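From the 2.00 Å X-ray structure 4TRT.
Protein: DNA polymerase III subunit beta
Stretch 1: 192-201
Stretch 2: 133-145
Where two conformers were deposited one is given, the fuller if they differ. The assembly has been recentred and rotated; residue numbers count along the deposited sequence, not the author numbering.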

# COMPACT_ATOMS: atom_id res chain seq x y z
N PRO A 192 -20.98 17.64 8.31
CA PRO A 192 -19.56 17.66 8.67
C PRO A 192 -18.72 16.87 7.66
O PRO A 192 -19.17 15.80 7.21
CB PRO A 192 -19.54 17.02 10.06
CG PRO A 192 -20.90 17.23 10.60
CD PRO A 192 -21.82 17.15 9.42
N ALA A 193 -17.57 17.41 7.26
CA ALA A 193 -16.76 16.79 6.19
C ALA A 193 -16.38 15.34 6.49
O ALA A 193 -16.42 14.49 5.59
CB ALA A 193 -15.50 17.59 5.92
N ARG A 194 -15.96 15.06 7.71
CA ARG A 194 -15.63 13.66 8.10
C ARG A 194 -16.84 12.71 8.01
O ARG A 194 -16.69 11.53 7.72
CB ARG A 194 -15.04 13.58 9.51
CG ARG A 194 -13.63 14.14 9.65
CD ARG A 194 -13.15 14.19 11.10
NE ARG A 194 -13.42 12.93 11.84
CZ ARG A 194 -14.29 12.75 12.85
NH1 ARG A 194 -15.02 13.75 13.34
NH2 ARG A 194 -14.43 11.53 13.40
N SER A 195 -18.04 13.23 8.23
CA SER A 195 -19.25 12.43 8.00
C SER A 195 -19.55 12.24 6.50
O SER A 195 -20.08 11.19 6.09
CB SER A 195 -20.45 13.07 8.69
OG SER A 195 -20.27 13.03 10.08
N VAL A 196 -19.21 13.22 5.67
CA VAL A 196 -19.27 13.01 4.22
C VAL A 196 -18.34 11.87 3.78
O VAL A 196 -18.73 11.04 2.96
CB VAL A 196 -18.99 14.31 3.44
CG1 VAL A 196 -18.77 14.03 1.96
CG2 VAL A 196 -20.14 15.28 3.64
N ASP A 197 -17.14 11.79 4.36
CA ASP A 197 -16.21 10.70 4.05
C ASP A 197 -16.83 9.33 4.34
O ASP A 197 -16.66 8.39 3.56
CB ASP A 197 -14.92 10.83 4.86
CG ASP A 197 -14.11 12.04 4.48
OD1 ASP A 197 -14.19 12.49 3.33
OD2 ASP A 197 -13.38 12.55 5.36
N GLU A 198 -17.54 9.23 5.46
CA GLU A 198 -18.20 7.98 5.82
C GLU A 198 -19.34 7.70 4.86
O GLU A 198 -19.56 6.55 4.49
CB GLU A 198 -18.73 8.03 7.26
CG GLU A 198 -17.67 8.28 8.32
CD GLU A 198 -16.53 7.27 8.31
OE1 GLU A 198 -16.68 6.14 7.79
OE2 GLU A 198 -15.45 7.64 8.82
N LEU A 199 -20.07 8.75 4.46
CA LEU A 199 -21.19 8.60 3.55
C LEU A 199 -20.72 8.08 2.20
O LEU A 199 -21.32 7.17 1.65
CB LEU A 199 -21.96 9.92 3.38
CG LEU A 199 -23.04 10.22 4.42
CD1 LEU A 199 -23.55 11.65 4.30
CD2 LEU A 199 -24.18 9.22 4.29
N ILE A 200 -19.63 8.64 1.70
CA ILE A 200 -19.03 8.19 0.46
C ILE A 200 -18.72 6.69 0.50
O ILE A 200 -18.92 6.00 -0.49
CB ILE A 200 -17.76 9.01 0.11
CG1 ILE A 200 -18.14 10.43 -0.26
CG2 ILE A 200 -16.98 8.37 -1.04
CD1 ILE A 200 -16.95 11.37 -0.30
N ARG A 201 -18.26 6.20 1.63
CA ARG A 201 -17.91 4.79 1.74
C ARG A 201 -19.12 3.85 1.72
O ARG A 201 -18.96 2.69 1.37
CB ARG A 201 -17.07 4.57 2.99
CG ARG A 201 -15.68 5.19 2.82
CD ARG A 201 -14.87 5.25 4.10
NE ARG A 201 -13.61 5.95 3.87
CZ ARG A 201 -12.52 5.37 3.37
NH1 ARG A 201 -12.53 4.09 3.06
NH2 ARG A 201 -11.41 6.09 3.19
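Stretch 2 (133-145) LSRAFSSVRYAAS

Stretch 2 begins within a helix already under way; the backbone keeps helical angles over 141-143 without the regular bonds and is extended at Ala144. It packs against helix 193-201 in a roughly antiparallel sense: the axes cross at -139° and approach to 9.4 Å, so Ser134 lies by Ile200, Phe137 by Val196 and Ala144 by Ala193.

Phe137 fills the middle of the contact. One face of its ring packs against Val196 CG1, 4.0 Å from the Phe137 ring centroid, in a CH-pi contact. Leu199 CD1 adds a contact 3.9 Å from Phe137 CE2, and Ile200 CG1 packs 3.8 Å from Phe137 CB, so three branched side chains shape the hollow.

Near Ile200 the helices come closest in register, Ile200 CA to Ser134 CA 5.3 Å, a spacing that suits a small serine. One water joins them, accepting from Ser134 OG (2.6 Å) and donating to Ile200 O (2.6 Å). Ile200 CD1 reaches Ser138 OG at 3.5 Å.

At the other end, the long Arg141 lays a guanidinium face against Ala193 CB, 3.5 Å from Arg141 NH1; the short methyl leaves room for it. The guanidinium edge meets Asp197 in a salt bridge, Arg141 NE to Asp197 OD1 at 2.7 Å and Arg141 NH2 to Asp197 OD2 at 3.1 Å. Ala144 CB touches Ala193 CB at 4.1 Å.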

# COMPACT_ATOMS: atom_id res chain seq x y z
N LEU A 133 -25.26 11.39 -5.53
CA LEU A 133 -24.87 12.13 -4.33
C LEU A 133 -23.42 11.84 -3.93
O LEU A 133 -22.69 12.75 -3.58
CB LEU A 133 -25.82 11.79 -3.18
CG LEU A 133 -25.53 12.50 -1.86
CD1 LEU A 133 -25.69 14.00 -2.05
CD2 LEU A 133 -26.48 11.99 -0.78
N SER A 134 -23.02 10.58 -3.99
CA SER A 134 -21.66 10.18 -3.66
C SER A 134 -20.61 10.81 -4.58
O SER A 134 -19.60 11.31 -4.11
CB SER A 134 -21.52 8.66 -3.72
OG SER A 134 -20.22 8.27 -3.30
N ARG A 135 -20.85 10.78 -5.88
CA ARG A 135 -19.90 11.38 -6.83
C ARG A 135 -19.86 12.91 -6.65
O ARG A 135 -18.80 13.51 -6.73
CB ARG A 135 -20.15 10.90 -8.27
CG ARG A 135 -19.32 9.67 -8.66
CD ARG A 135 -19.65 9.07 -10.03
NE ARG A 135 -20.65 8.01 -9.92
CZ ARG A 135 -21.98 8.15 -10.05
NH1 ARG A 135 -22.52 9.32 -10.32
NH2 ARG A 135 -22.77 7.08 -9.92
N ALA A 136 -21.00 13.54 -6.33
CA ALA A 136 -21.02 14.97 -6.02
C ALA A 136 -20.19 15.27 -4.77
O ALA A 136 -19.33 16.14 -4.79
CB ALA A 136 -22.44 15.50 -5.87
N PHE A 137 -20.44 14.53 -3.69
CA PHE A 137 -19.62 14.63 -2.48
C PHE A 137 -18.13 14.51 -2.75
O PHE A 137 -17.33 15.32 -2.28
CB PHE A 137 -19.99 13.55 -1.45
CG PHE A 137 -21.21 13.85 -0.62
CD1 PHE A 137 -21.62 15.15 -0.34
CD2 PHE A 137 -21.92 12.80 -0.05
CE1 PHE A 137 -22.74 15.38 0.45
CE2 PHE A 137 -23.03 13.03 0.74
CZ PHE A 137 -23.45 14.32 0.98
N SER A 138 -17.76 13.49 -3.53
CA SER A 138 -16.35 13.21 -3.82
C SER A 138 -15.70 14.31 -4.66
O SER A 138 -14.49 14.49 -4.59
CB SER A 138 -16.20 11.89 -4.58
OG SER A 138 -16.51 10.80 -3.74
N SER A 139 -16.50 15.01 -5.44
CA SER A 139 -16.02 16.09 -6.30
C SER A 139 -15.73 17.37 -5.52
O SER A 139 -14.90 18.16 -5.98
CB SER A 139 -17.04 16.40 -7.40
OG SER A 139 -17.19 15.26 -8.22
N VAL A 140 -16.41 17.60 -4.39
CA VAL A 140 -16.25 18.88 -3.65
C VAL A 140 -15.58 18.79 -2.29
O VAL A 140 -15.14 19.81 -1.78
CB VAL A 140 -17.59 19.63 -3.51
CG1 VAL A 140 -18.25 19.73 -4.89
CG2 VAL A 140 -18.49 18.96 -2.46
N ARG A 141 -15.45 17.58 -1.75
CA ARG A 141 -15.01 17.35 -0.37
C ARG A 141 -13.65 17.98 -0.03
O ARG A 141 -13.47 18.50 1.07
CB ARG A 141 -14.96 15.82 -0.13
CG ARG A 141 -13.97 15.31 0.91
CD ARG A 141 -14.54 15.60 2.27
NE ARG A 141 -13.72 15.18 3.40
CZ ARG A 141 -12.94 15.99 4.11
NH1 ARG A 141 -12.79 17.28 3.78
NH2 ARG A 141 -12.31 15.50 5.16
N TYR A 142 -12.69 17.92 -0.95
CA TYR A 142 -11.36 18.50 -0.72
C TYR A 142 -11.37 19.98 -0.29
O TYR A 142 -10.44 20.45 0.34
CB TYR A 142 -10.51 18.36 -2.00
CG TYR A 142 -10.96 19.28 -3.13
CD1 TYR A 142 -10.52 20.59 -3.19
CD2 TYR A 142 -11.83 18.83 -4.12
CE1 TYR A 142 -10.92 21.43 -4.20
CE2 TYR A 142 -12.25 19.68 -5.14
CZ TYR A 142 -11.79 20.98 -5.18
OH TYR A 142 -12.15 21.84 -6.18
N ALA A 143 -12.41 20.73 -0.67
CA ALA A 143 -12.43 22.18 -0.41
C ALA A 143 -12.79 22.56 1.02
O ALA A 143 -12.56 23.70 1.44
CB ALA A 143 -13.39 22.88 -1.38
N ALA A 144 -13.39 21.62 1.76
CA ALA A 144 -13.77 21.87 3.15
C ALA A 144 -12.52 21.76 4.02
O ALA A 144 -11.66 20.93 3.77
CB ALA A 144 -14.82 20.86 3.62
N SER A 145 -12.42 22.62 5.04
CA SER A 145 -11.31 22.53 5.99
C SER A 145 -11.82 22.54 7.41
O SER A 145 -12.62 23.39 7.81
CB SER A 145 -10.29 23.66 5.82
OG SER A 145 -9.32 23.59 6.88
O HOH W 1 -20.09 5.68 -2.82